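Local coordinates for protein TetR family transcriptional repressor LfrR (Mycobacterium smegmatis, PDB 2V57) that represses transcription of the lfrRA operon by binding directly to the promoter region upstream of lfrR, as a TetR-family regulator, at residues 92-97 and 152-156; 126-130 and 149-153; 15-20 and 48-53; 60-64 and 105-109. All blocks are in the same frame, centred on the assembly; numbering follows the deposited sequence.

How the contacts relate
The four contacts run from the DNA-binding end of the chain to its helical C-terminal body. Contact 3 ties the first helix to the helix-turn-helix and holds a sulfate ion. Its centre is about 16 Å from that of contact 4, which it touches through Tyr53 and Leu20, and contact 4 joins helix 56-77 to helix 102-106 and the turn that leads on from it. Contacts 1 and 2 share Phe152 and Trp153 on helix 147-164, their centres about 9 Å apart. Trp153 also packs on Tyr107, linking both to contact 4. Contacts 2 and 3 are farthest apart, about 31 Å between centres, on opposite sides of the chain's centre. Contacts 1, 2 and 4 all reach the second subunit.

Contact 1 (92-97 and 152-156); sequences VVESQL and FWALM
The carbonyl oxygen of Val92, a residue whose CG1 touches the Phe152 ring, is gripped by two donors: the helical N-H of Gln96 and the hydroxyl of Ser95, with Ser95 OG 2.7 Å from Val92 O. That hydroxyl in turn accepts from the side-chain amide of Gln96, whose NE2 lies 3.2 Å from Ser95 OG. At the other end of the amide, Gln96 OE1 has one hydrogen bond, to Ser71 of helix 56-77, and one edge contact: it lies close to the plane of the Trp153 indole, 3.0 Å from CH2. Amide and indole planes stand 83° apart. Both polar ends of this buried side chain thus have partners, which should fix the rotation of the amide. Next to it along the helix, the Phe152 ring receives Gln96 CG near its rim, while Val93 CG2 comes in obliquely, 4.1 Å from Phe152 CE1. Met156 fills the next turn. Its chain is bent at both outer torsions (chi3 -46°), which curls the methyl CE against the backbone of the facing helix, 3.3 Å from Leu97 N and 3.9 Å from Leu97 CB. The sulfur SD remains behind, 4.1 Å from Val93 CG1. The axes of the two short segments come within 11.2 Å and cross at -57°. Helix 85-97 is thereby packed against helix 147-164, whose Ala154 and Leu155 face the second subunit; this oblique helix-helix packing belongs to the all-helical C-terminal ligand-binding and dimerisation domain of TetR-family repressors.

Contact 2 (126-130 and 149-153); sequences DEAIV and RRVFW
A salt-bridge network beside helix 128-134 draws Asp126 and Glu127 to Arg149 of helix 147-164. Both pairs are long: Asp126 OD2 is 3.7 Å from Arg149 NE, and Glu127 OE1 is 4.0 Å from Arg149 NH1. Each oxygen lies well out of the guanidinium plane, so the attraction is one of charge without an N-H aimed at either carboxylate. Nearly extended first torsions (chi1 -177°, chi2 163°) carry Arg149 CD to the carbonyl oxygen of Asp126, 3.2 Å away, and a bend at chi3 then turns NE and the guanidinium toward the two carboxylates. Asp126 O also takes a hydrogen bond from a water, which accepts from Trp153 NE1 at the edge of the indole, each at 3.1 Å. Deeper in, Ile129 lies over one face of the Phe152 ring: its CD1 is 3.8 Å from the ring centroid and 14° off the normal, a CH-pi contact, with CG1 beside it. Val130 CG2 adds an apolar touch 3.9 Å from Arg149 CB. Ile129 also packs on Val92 of helix 85-97, making this a three-helix junction with an apolar inside and a charged side, part of the all-helical C-terminal domain of a TetR-type repressor.

Contact 3 (15-20 and 48-53); sequences TRRAIL and TVHRYY. With SO4 (sulfate ion), chain G.
The Tyr52 ring carries two methyl groups of helix 11-27 over one face. Thr15 CG2 lies 3.8 Å from the ring centroid, 30° off the normal, and Ile19 CD1 lies 4.3 Å from it, nearer the CG end; both are CH-pi contacts. With CG2 anti to the backbone N (chi1 -64° for OG1), Thr15 turns its methyl to the ring and its hydroxyl back to Ala11 O of its own helix. The second ring, Tyr53, meets the sulfate ion at its edge, and Ile19 CG2 comes to it obliquely, 3.8 Å from Tyr53 CE2. Tyr53 closes the helix-turn-helix motif, which spans residues 34-53, so the two tyrosines moor the end of its second helix, 46-52, on the first helix of the DNA-binding domain. The segment axes cross at -100°. Sulfate O2 is gripped twice: Tyr53 OH donates to it at 2.6 Å, and Arg16 NH1 donates at 2.8 Å to this same O2, which lies in the guanidinium plane at its edge. Arg65 NH1 binds the same ion, which probably came from the crystallisation liquor. Arg16 CG lies 3.4 Å from Tyr53 OH, while Leu20 CD2 lies 3.7 Å from that hydroxyl oxygen.

Contact 4 (60-64 and 105-109); sequences LRALA and FVYYE
Leu60 reaches from helix 56-77 into the corner between Phe105 and Glu109. Its CB stands beside the carboxylate, 3.9 Å from Glu109 OE2. Its CG meets the edge of the Phe105 ring near the ring plane, 3.9 Å from CE2, its CD1 continues along the same rim toward CZ, and the two side chains cross at about a right angle. The backbone of Leu60 is approached as well. Its carbonyl oxygen accepts the helical bond from Ala64 N. Glu109 leaves its helix with CG anti to the backbone N (chi1 -179°) and stays extended beyond, which carries the buried carboxylate across to helix 56-77; there Glu109 OE1 lies 2.5 Å from Leu60 O and 3.2 Å from Ala64 CB. One turn further on, Val106 packs against Ala64, with Val106 CB 3.9 Å from Ala64 CB, and Leu63 CD2 is 4.2 Å from Val106 CG1. The backbones are close here, 5.3 Å between the CA atoms of Ala64 and Val106, where the small Ala64 side chain faces Val106. A type I turn from Val106 to Glu109 links helix 102-106 to helix 109-112, with Tyr108 at the N-cap of the latter. Helix 11-27 covers Leu60 and Leu63, helix 116-123 packs on Ala64 and Glu109, and Tyr107 and Tyr108 point from the turn to the second subunit, hydrogen-bonding Glu161 and Lys164 of that neighbouring chain.

Contact 1 (92-97 and 152-156)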
loop_
_atom_site.group_PDB
_atom_site.type_symbol
_atom_site.label_atom_id
_atom_site.label_comp_id
_atom_site.label_asym_id
_atom_site.label_seq_id
_atom_site.Cartn_x
_atom_site.Cartn_y
_atom_site.Cartn_z
ATOM N N VAL B 92 14.744 12.513 -7.039
ATOM C CA VAL B 92 13.395 12.490 -6.482
ATOM C C VAL B 92 13.075 11.147 -5.845
ATOM O O VAL B 92 12.557 11.093 -4.722
ATOM C CB VAL B 92 12.341 12.855 -7.542
ATOM C CG1 VAL B 92 10.938 12.483 -7.066
ATOM C CG2 VAL B 92 12.445 14.355 -7.870
ATOM N N VAL B 93 13.378 10.064 -6.561
ATOM C CA VAL B 93 13.208 8.720 -6.022
ATOM C C VAL B 93 13.977 8.547 -4.706
ATOM O O VAL B 93 13.429 8.062 -3.711
ATOM C CB VAL B 93 13.658 7.632 -7.031
ATOM C CG1 VAL B 93 13.658 6.254 -6.360
ATOM C CG2 VAL B 93 12.736 7.625 -8.279
ATOM N N GLU B 94 15.249 8.941 -4.705
ATOM C CA GLU B 94 16.054 8.843 -3.486
ATOM C C GLU B 94 15.432 9.616 -2.341
ATOM O O GLU B 94 15.338 9.114 -1.220
ATOM C CB GLU B 94 17.479 9.352 -3.740
ATOM C CG GLU B 94 18.284 8.434 -4.627
ATOM C CD GLU B 94 19.542 9.086 -5.157
ATOM O OE1 GLU B 94 19.648 10.328 -5.104
ATOM O OE2 GLU B 94 20.430 8.354 -5.638
ATOM N N SER B 95 15.011 10.843 -2.635
ATOM C CA SER B 95 14.436 11.726 -1.630
ATOM C C SER B 95 13.252 11.066 -0.929
ATOM O O SER B 95 13.129 11.161 0.290
ATOM C CB SER B 95 14.033 13.078 -2.246
ATOM O OG SER B 95 12.765 13.034 -2.910
ATOM N N GLN B 96 12.399 10.383 -1.692
ATOM C CA GLN B 96 11.256 9.674 -1.110
ATOM C C GLN B 96 11.628 8.337 -0.459
ATOM O O GLN B 96 11.050 7.963 0.565
ATOM C CB GLN B 96 10.149 9.464 -2.158
ATOM C CG GLN B 96 9.725 10.764 -2.821
ATOM C CD GLN B 96 9.134 11.770 -1.838
ATOM O OE1 GLN B 96 8.129 11.497 -1.184
ATOM N NE2 GLN B 96 9.753 12.943 -1.744
ATOM N N LEU B 97 12.570 7.604 -1.046
ATOM C CA LEU B 97 13.004 6.356 -0.432
ATOM C C LEU B 97 13.550 6.633 0.977
ATOM O O LEU B 97 13.343 5.847 1.908
ATOM C CB LEU B 97 14.056 5.641 -1.284
ATOM C CG LEU B 97 14.370 4.190 -0.924
ATOM C CD1 LEU B 97 13.161 3.262 -1.090
ATOM C CD2 LEU B 97 15.581 3.669 -1.736
ATOM N N PHE B 152 3.838 5.324 -9.180
ATOM C CA PHE B 152 5.035 5.825 -8.534
ATOM C C PHE B 152 5.044 5.430 -7.072
ATOM O O PHE B 152 6.013 4.873 -6.576
ATOM C CB PHE B 152 5.156 7.352 -8.631
ATOM C CG PHE B 152 6.386 7.871 -7.947
ATOM C CD1 PHE B 152 7.602 7.947 -8.625
ATOM C CD2 PHE B 152 6.345 8.219 -6.598
ATOM C CE1 PHE B 152 8.741 8.409 -7.972
ATOM C CE2 PHE B 152 7.482 8.671 -5.946
ATOM C CZ PHE B 152 8.677 8.774 -6.641
ATOM N N TRP B 153 3.942 5.684 -6.383
ATOM C CA TRP B 153 3.887 5.399 -4.956
ATOM C C TRP B 153 3.841 3.903 -4.668
ATOM O O TRP B 153 4.365 3.452 -3.658
ATOM C CB TRP B 153 2.721 6.160 -4.307
ATOM C CG TRP B 153 3.170 7.533 -3.996
ATOM C CD1 TRP B 153 2.725 8.687 -4.549
ATOM C CD2 TRP B 153 4.247 7.894 -3.109
ATOM N NE1 TRP B 153 3.424 9.746 -4.034
ATOM C CE2 TRP B 153 4.354 9.289 -3.141
ATOM C CE3 TRP B 153 5.093 7.168 -2.266
ATOM C CZ2 TRP B 153 5.300 9.991 -2.371
ATOM C CZ3 TRP B 153 6.030 7.854 -1.501
ATOM C CH2 TRP B 153 6.117 9.262 -1.558
ATOM N N ALA B 154 3.233 3.119 -5.559
ATOM C CA ALA B 154 3.240 1.676 -5.347
ATOM C C ALA B 154 4.660 1.118 -5.465
ATOM O O ALA B 154 5.071 0.258 -4.677
ATOM C CB ALA B 154 2.273 0.970 -6.293
ATOM N N LEU B 155 5.413 1.627 -6.439
ATOM C CA LEU B 155 6.773 1.191 -6.628
ATOM C C LEU B 155 7.632 1.662 -5.455
ATOM O O LEU B 155 8.517 0.944 -5.024
ATOM C CB LEU B 155 7.355 1.693 -7.953
ATOM C CG LEU B 155 6.853 1.090 -9.266
ATOM C CD1 LEU B 155 7.475 1.814 -10.469
ATOM C CD2 LEU B 155 7.185 -0.379 -9.329
ATOM N N MET B 156 7.393 2.875 -4.963
ATOM C CA MET B 156 8.134 3.351 -3.804
ATOM C C MET B 156 7.943 2.383 -2.640
ATOM O O MET B 156 8.884 2.069 -1.921
ATOM C CB MET B 156 7.715 4.759 -3.389
ATOM C CG MET B 156 8.151 5.875 -4.359
ATOM S SD MET B 156 9.929 5.924 -4.658
ATOM C CE MET B 156 10.547 5.768 -2.977
#

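Contact 2 (126-130 and 149-153)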
loop_
_atom_site.group_PDB
_atom_site.type_symbol
_atom_site.label_atom_id
_atom_site.label_comp_id
_atom_site.label_asym_id
_atom_site.label_seq_id
_atom_site.Cartn_x
_atom_site.Cartn_y
_atom_site.Cartn_z
ATOM N N ASP B 126 0.560 16.914 -4.203
ATOM C CA ASP B 126 0.616 15.573 -4.797
ATOM C C ASP B 126 0.695 15.541 -6.330
ATOM O O ASP B 126 0.844 14.477 -6.918
ATOM C CB ASP B 126 -0.502 14.668 -4.259
ATOM C CG ASP B 126 -1.826 14.892 -4.941
ATOM O OD1 ASP B 126 -1.956 15.829 -5.758
ATOM O OD2 ASP B 126 -2.764 14.123 -4.652
ATOM N N GLU B 127 0.633 16.705 -6.977
ATOM C CA GLU B 127 0.831 16.745 -8.435
ATOM C C GLU B 127 2.282 16.959 -8.862
ATOM O O GLU B 127 2.608 16.762 -10.029
ATOM C CB GLU B 127 -0.035 17.823 -9.093
ATOM C CG GLU B 127 -1.524 17.634 -8.939
ATOM C CD GLU B 127 -2.047 16.373 -9.614
ATOM O OE1 GLU B 127 -1.247 15.620 -10.207
ATOM O OE2 GLU B 127 -3.274 16.138 -9.551
ATOM N N ALA B 128 3.144 17.382 -7.940
ATOM C CA ALA B 128 4.534 17.682 -8.292
ATOM C C ALA B 128 5.254 16.469 -8.897
ATOM O O ALA B 128 5.931 16.593 -9.908
ATOM C CB ALA B 128 5.309 18.230 -7.082
ATOM N N ILE B 129 5.107 15.306 -8.271
ATOM C CA ILE B 129 5.694 14.071 -8.784
ATOM C C ILE B 129 5.256 13.749 -10.219
ATOM O O ILE B 129 6.062 13.310 -11.043
ATOM C CB ILE B 129 5.368 12.879 -7.867
ATOM C CG1 ILE B 129 6.041 11.607 -8.386
ATOM C CG2 ILE B 129 3.860 12.684 -7.751
ATOM C CD1 ILE B 129 7.502 11.804 -8.707
ATOM N N VAL B 130 3.981 13.975 -10.505
ATOM C CA VAL B 130 3.426 13.759 -11.830
ATOM C C VAL B 130 4.064 14.708 -12.846
ATOM O O VAL B 130 4.383 14.305 -13.969
ATOM C CB VAL B 130 1.903 14.001 -11.821
ATOM C CG1 VAL B 130 1.321 13.896 -13.227
ATOM C CG2 VAL B 130 1.213 13.042 -10.864
ATOM N N ARG B 149 0.768 8.669 -10.849
ATOM C CA ARG B 149 0.970 8.956 -9.429
ATOM C C ARG B 149 0.894 7.671 -8.606
ATOM O O ARG B 149 1.748 7.406 -7.766
ATOM C CB ARG B 149 -0.052 9.966 -8.911
ATOM C CG ARG B 149 0.150 10.358 -7.451
ATOM C CD ARG B 149 -0.621 11.671 -7.141
ATOM N NE ARG B 149 -2.053 11.420 -7.012
ATOM C CZ ARG B 149 -2.934 11.579 -7.992
ATOM N NH1 ARG B 149 -2.532 12.010 -9.179
ATOM N NH2 ARG B 149 -4.219 11.303 -7.782
ATOM N N ARG B 150 -0.149 6.891 -8.835
ATOM C CA ARG B 150 -0.352 5.649 -8.091
ATOM C C ARG B 150 0.718 4.597 -8.312
ATOM O O ARG B 150 1.093 3.896 -7.380
ATOM C CB ARG B 150 -1.712 5.058 -8.408
ATOM C CG ARG B 150 -2.794 5.745 -7.634
ATOM C CD ARG B 150 -4.068 5.811 -8.409
ATOM N NE ARG B 150 -5.095 6.365 -7.549
ATOM C CZ ARG B 150 -6.287 6.740 -7.964
ATOM N NH1 ARG B 150 -6.597 6.636 -9.248
ATOM N NH2 ARG B 150 -7.157 7.239 -7.088
ATOM N N VAL B 151 1.195 4.475 -9.543
ATOM C CA VAL B 151 2.275 3.557 -9.831
ATOM C C VAL B 151 3.560 4.026 -9.142
ATOM O O VAL B 151 4.269 3.228 -8.567
ATOM C CB VAL B 151 2.476 3.361 -11.350
ATOM C CG1 VAL B 151 3.764 2.579 -11.640
ATOM C CG2 VAL B 151 1.259 2.631 -11.948
ATOM N N PHE B 152 3.838 5.324 -9.180
ATOM C CA PHE B 152 5.035 5.825 -8.534
ATOM C C PHE B 152 5.044 5.430 -7.072
ATOM O O PHE B 152 6.013 4.873 -6.576
ATOM C CB PHE B 152 5.156 7.352 -8.631
ATOM C CG PHE B 152 6.386 7.871 -7.947
ATOM C CD1 PHE B 152 7.602 7.947 -8.625
ATOM C CD2 PHE B 152 6.345 8.219 -6.598
ATOM C CE1 PHE B 152 8.741 8.409 -7.972
ATOM C CE2 PHE B 152 7.482 8.671 -5.946
ATOM C CZ PHE B 152 8.677 8.774 -6.641
ATOM N N TRP B 153 3.942 5.684 -6.383
ATOM C CA TRP B 153 3.887 5.399 -4.956
ATOM C C TRP B 153 3.841 3.903 -4.668
ATOM O O TRP B 153 4.365 3.452 -3.658
ATOM C CB TRP B 153 2.721 6.160 -4.307
ATOM C CG TRP B 153 3.170 7.533 -3.996
ATOM C CD1 TRP B 153 2.725 8.687 -4.549
ATOM C CD2 TRP B 153 4.247 7.894 -3.109
ATOM N NE1 TRP B 153 3.424 9.746 -4.034
ATOM C CE2 TRP B 153 4.354 9.289 -3.141
ATOM C CE3 TRP B 153 5.093 7.168 -2.266
ATOM C CZ2 TRP B 153 5.300 9.991 -2.371
ATOM C CZ3 TRP B 153 6.030 7.854 -1.501
ATOM C CH2 TRP B 153 6.117 9.262 -1.558
HETATM O O HOH W 1 2.125 12.296 -5.098
#

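Contact 3 (15-20 and 48-53)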
loop_
_atom_site.group_PDB
_atom_site.type_symbol
_atom_site.label_atom_id
_atom_site.label_comp_id
_atom_site.label_asym_id
_atom_site.label_seq_id
_atom_site.Cartn_x
_atom_site.Cartn_y
_atom_site.Cartn_z
ATOM N N THR B 15 9.187 18.911 22.272
ATOM C CA THR B 15 8.453 17.737 22.737
ATOM C C THR B 15 7.598 17.111 21.645
ATOM O O THR B 15 7.573 15.888 21.493
ATOM C CB THR B 15 7.581 18.089 23.954
ATOM O OG1 THR B 15 8.438 18.479 25.025
ATOM C CG2 THR B 15 6.748 16.894 24.400
ATOM N N ARG B 16 6.894 17.947 20.884
ATOM C CA ARG B 16 6.088 17.462 19.772
ATOM C C ARG B 16 6.945 16.721 18.740
ATOM O O ARG B 16 6.566 15.638 18.271
ATOM C CB ARG B 16 5.345 18.629 19.107
ATOM C CG ARG B 16 4.324 18.205 18.085
ATOM C CD ARG B 16 3.673 19.432 17.464
ATOM N NE ARG B 16 4.598 19.994 16.492
ATOM C CZ ARG B 16 4.619 19.623 15.223
ATOM N NH1 ARG B 16 3.738 18.732 14.799
ATOM N NH2 ARG B 16 5.504 20.148 14.391
ATOM N N ARG B 17 8.090 17.305 18.394
ATOM C CA ARG B 17 8.999 16.695 17.428
ATOM C C ARG B 17 9.558 15.371 17.950
ATOM O O ARG B 17 9.685 14.407 17.203
ATOM C CB ARG B 17 10.132 17.647 17.050
ATOM N N ALA B 18 9.874 15.328 19.240
ATOM C CA ALA B 18 10.337 14.085 19.867
ATOM C C ALA B 18 9.309 12.952 19.793
ATOM O O ALA B 18 9.659 11.801 19.481
ATOM C CB ALA B 18 10.766 14.338 21.321
ATOM N N ILE B 19 8.049 13.263 20.091
ATOM C CA ILE B 19 6.964 12.275 20.031
ATOM C C ILE B 19 6.755 11.769 18.603
ATOM O O ILE B 19 6.665 10.550 18.355
ATOM C CB ILE B 19 5.642 12.864 20.592
ATOM C CG1 ILE B 19 5.809 13.229 22.079
ATOM C CG2 ILE B 19 4.475 11.892 20.385
ATOM C CD1 ILE B 19 4.725 14.199 22.606
ATOM N N LEU B 20 6.710 12.697 17.654
ATOM C CA LEU B 20 6.540 12.328 16.248
ATOM C C LEU B 20 7.714 11.497 15.724
ATOM O O LEU B 20 7.519 10.530 14.995
ATOM C CB LEU B 20 6.362 13.576 15.387
ATOM C CG LEU B 20 5.016 14.281 15.580
ATOM C CD1 LEU B 20 4.988 15.571 14.769
ATOM C CD2 LEU B 20 3.858 13.371 15.196
ATOM N N THR B 48 2.293 13.193 29.783
ATOM C CA THR B 48 2.720 14.260 28.893
ATOM C C THR B 48 2.237 14.032 27.463
ATOM O O THR B 48 1.747 14.956 26.815
ATOM C CB THR B 48 4.241 14.399 28.916
ATOM O OG1 THR B 48 4.645 14.723 30.249
ATOM C CG2 THR B 48 4.693 15.501 27.972
ATOM N N VAL B 49 2.360 12.805 26.970
ATOM C CA VAL B 49 1.953 12.534 25.593
ATOM C C VAL B 49 0.469 12.858 25.383
ATOM O O VAL B 49 0.066 13.333 24.323
ATOM C CB VAL B 49 2.276 11.079 25.165
ATOM C CG1 VAL B 49 1.734 10.800 23.782
ATOM C CG2 VAL B 49 3.761 10.869 25.152
ATOM N N HIS B 50 -0.343 12.624 26.406
ATOM C CA HIS B 50 -1.778 12.868 26.280
ATOM C C HIS B 50 -2.150 14.351 26.218
ATOM O O HIS B 50 -3.217 14.711 25.713
ATOM C CB HIS B 50 -2.564 12.130 27.370
ATOM C CG HIS B 50 -2.645 10.654 27.143
ATOM N ND1 HIS B 50 -2.317 9.729 28.110
ATOM C CD2 HIS B 50 -2.976 9.943 26.041
ATOM C CE1 HIS B 50 -2.467 8.511 27.621
ATOM N NE2 HIS B 50 -2.863 8.611 26.366
ATOM N N ARG B 51 -1.263 15.211 26.703
ATOM C CA ARG B 51 -1.456 16.656 26.542
ATOM C C ARG B 51 -1.144 17.105 25.120
ATOM O O ARG B 51 -1.480 18.227 24.720
ATOM C CB ARG B 51 -0.579 17.440 27.524
ATOM C CG ARG B 51 -1.013 17.324 28.973
ATOM C CD ARG B 51 -0.139 18.175 29.886
ATOM N NE ARG B 51 1.279 17.861 29.733
ATOM C CZ ARG B 51 2.213 18.166 30.629
ATOM N NH1 ARG B 51 1.877 18.797 31.749
ATOM N NH2 ARG B 51 3.481 17.840 30.410
ATOM N N TYR B 52 -0.473 16.243 24.365
ATOM C CA TYR B 52 -0.203 16.517 22.952
ATOM C C TYR B 52 -1.176 15.767 22.034
ATOM O O TYR B 52 -1.725 16.337 21.079
ATOM C CB TYR B 52 1.244 16.162 22.602
ATOM C CG TYR B 52 2.249 17.124 23.188
ATOM C CD1 TYR B 52 3.003 17.966 22.375
ATOM C CD2 TYR B 52 2.433 17.202 24.562
ATOM C CE1 TYR B 52 3.926 18.849 22.923
ATOM C CE2 TYR B 52 3.330 18.091 25.110
ATOM C CZ TYR B 52 4.074 18.909 24.293
ATOM O OH TYR B 52 4.978 19.777 24.865
ATOM N N TYR B 53 -1.377 14.485 22.332
ATOM C CA TYR B 53 -2.298 13.649 21.576
ATOM C C TYR B 53 -3.163 12.859 22.564
ATOM O O TYR B 53 -2.687 11.912 23.177
ATOM C CB TYR B 53 -1.510 12.727 20.643
ATOM C CG TYR B 53 -0.515 13.506 19.809
ATOM C CD1 TYR B 53 -0.938 14.184 18.678
ATOM C CD2 TYR B 53 0.841 13.592 20.173
ATOM C CE1 TYR B 53 -0.067 14.931 17.922
ATOM C CE2 TYR B 53 1.739 14.333 19.398
ATOM C CZ TYR B 53 1.267 14.998 18.268
ATOM O OH TYR B 53 2.100 15.752 17.465
HETATM S S SO4 G . 0.082 18.113 15.307
HETATM O O1 SO4 G . -0.307 17.803 13.944
HETATM O O2 SO4 G . 1.354 17.505 15.649
HETATM O O3 SO4 G . 0.202 19.566 15.500
HETATM O O4 SO4 G . -0.966 17.580 16.182
#

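Contact 4 (60-64 and 105-109)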
loop_
_atom_site.group_PDB
_atom_site.type_symbol
_atom_site.label_atom_id
_atom_site.label_comp_id
_atom_site.label_asym_id
_atom_site.label_seq_id
_atom_site.Cartn_x
_atom_site.Cartn_y
_atom_site.Cartn_z
ATOM N N LEU B 60 -1.746 9.272 15.266
ATOM C CA LEU B 60 -1.647 8.656 13.947
ATOM C C LEU B 60 -1.914 9.670 12.834
ATOM O O LEU B 60 -1.208 9.697 11.822
ATOM C CB LEU B 60 -2.617 7.464 13.846
ATOM C CG LEU B 60 -2.076 6.045 14.087
ATOM C CD1 LEU B 60 -0.963 5.981 15.131
ATOM C CD2 LEU B 60 -3.211 5.045 14.412
ATOM N N ARG B 61 -2.945 10.491 13.018
ATOM C CA ARG B 61 -3.249 11.539 12.055
ATOM C C ARG B 61 -2.142 12.613 12.003
ATOM O O ARG B 61 -1.685 13.017 10.917
ATOM C CB ARG B 61 -4.638 12.118 12.342
ATOM C CG ARG B 61 -5.748 11.034 12.286
ATOM C CD ARG B 61 -6.938 11.400 13.180
ATOM N NE ARG B 61 -7.799 10.241 13.415
ATOM C CZ ARG B 61 -9.035 10.137 12.941
ATOM N NH1 ARG B 61 -9.540 11.134 12.243
ATOM N NH2 ARG B 61 -9.765 9.052 13.178
ATOM N N ALA B 62 -1.670 13.045 13.169
ATOM C CA ALA B 62 -0.507 13.948 13.230
ATOM C C ALA B 62 0.762 13.395 12.546
ATOM O O ALA B 62 1.472 14.130 11.849
ATOM C CB ALA B 62 -0.194 14.318 14.679
ATOM N N LEU B 63 1.044 12.109 12.740
ATOM C CA LEU B 63 2.234 11.502 12.149
ATOM C C LEU B 63 2.090 11.526 10.630
ATOM O O LEU B 63 3.033 11.855 9.901
ATOM C CB LEU B 63 2.381 10.053 12.632
ATOM C CG LEU B 63 3.484 9.169 12.028
ATOM C CD1 LEU B 63 4.832 9.668 12.443
ATOM C CD2 LEU B 63 3.317 7.703 12.451
ATOM N N ALA B 64 0.894 11.177 10.160
ATOM C CA ALA B 64 0.616 11.138 8.724
ATOM C C ALA B 64 0.768 12.531 8.102
ATOM O O ALA B 64 1.416 12.691 7.060
ATOM C CB ALA B 64 -0.784 10.529 8.453
ATOM N N PHE B 105 3.126 2.713 6.628
ATOM C CA PHE B 105 2.141 2.824 7.698
ATOM C C PHE B 105 1.138 3.935 7.367
ATOM O O PHE B 105 -0.071 3.750 7.544
ATOM C CB PHE B 105 2.842 3.049 9.052
ATOM C CG PHE B 105 1.911 3.052 10.257
ATOM C CD1 PHE B 105 1.703 1.906 10.999
ATOM C CD2 PHE B 105 1.300 4.229 10.678
ATOM C CE1 PHE B 105 0.876 1.911 12.125
ATOM C CE2 PHE B 105 0.470 4.239 11.801
ATOM C CZ PHE B 105 0.258 3.073 12.522
ATOM N N VAL B 106 1.616 5.074 6.856
ATOM C CA VAL B 106 0.721 6.224 6.691
ATOM C C VAL B 106 0.064 6.391 5.313
ATOM O O VAL B 106 -0.896 7.137 5.179
ATOM C CB VAL B 106 1.390 7.566 7.096
ATOM C CG1 VAL B 106 1.946 7.469 8.526
ATOM C CG2 VAL B 106 2.483 7.961 6.092
ATOM N N TYR B 107 0.563 5.689 4.301
ATOM C CA TYR B 107 0.074 5.893 2.932
ATOM C C TYR B 107 -1.451 5.829 2.774
ATOM O O TYR B 107 -2.054 6.741 2.216
ATOM C CB TYR B 107 0.745 4.914 1.962
ATOM C CG TYR B 107 0.343 5.151 0.519
ATOM C CD1 TYR B 107 0.861 6.227 -0.205
ATOM C CD2 TYR B 107 -0.551 4.308 -0.114
ATOM C CE1 TYR B 107 0.483 6.455 -1.519
ATOM C CE2 TYR B 107 -0.926 4.522 -1.434
ATOM C CZ TYR B 107 -0.406 5.595 -2.132
ATOM O OH TYR B 107 -0.784 5.804 -3.451
ATOM N N TYR B 108 -2.065 4.771 3.291
ATOM C CA TYR B 108 -3.493 4.497 3.062
ATOM C C TYR B 108 -4.329 4.929 4.274
ATOM O O TYR B 108 -5.519 4.633 4.364
ATOM C CB TYR B 108 -3.689 2.993 2.767
ATOM C CG TYR B 108 -4.986 2.647 2.064
ATOM C CD1 TYR B 108 -5.278 3.160 0.797
ATOM C CD2 TYR B 108 -5.928 1.800 2.668
ATOM C CE1 TYR B 108 -6.487 2.857 0.153
ATOM C CE2 TYR B 108 -7.134 1.480 2.030
ATOM C CZ TYR B 108 -7.406 2.013 0.771
ATOM O OH TYR B 108 -8.599 1.714 0.138
ATOM N N GLU B 109 -3.687 5.634 5.204
ATOM C CA GLU B 109 -4.342 6.049 6.444
ATOM C C GLU B 109 -5.630 6.894 6.328
ATOM O O GLU B 109 -6.548 6.712 7.131
ATOM C CB GLU B 109 -3.332 6.755 7.354
ATOM C CG GLU B 109 -3.914 7.205 8.674
ATOM C CD GLU B 109 -2.850 7.420 9.735
ATOM O OE1 GLU B 109 -2.639 8.590 10.137
ATOM O OE2 GLU B 109 -2.225 6.415 10.156
#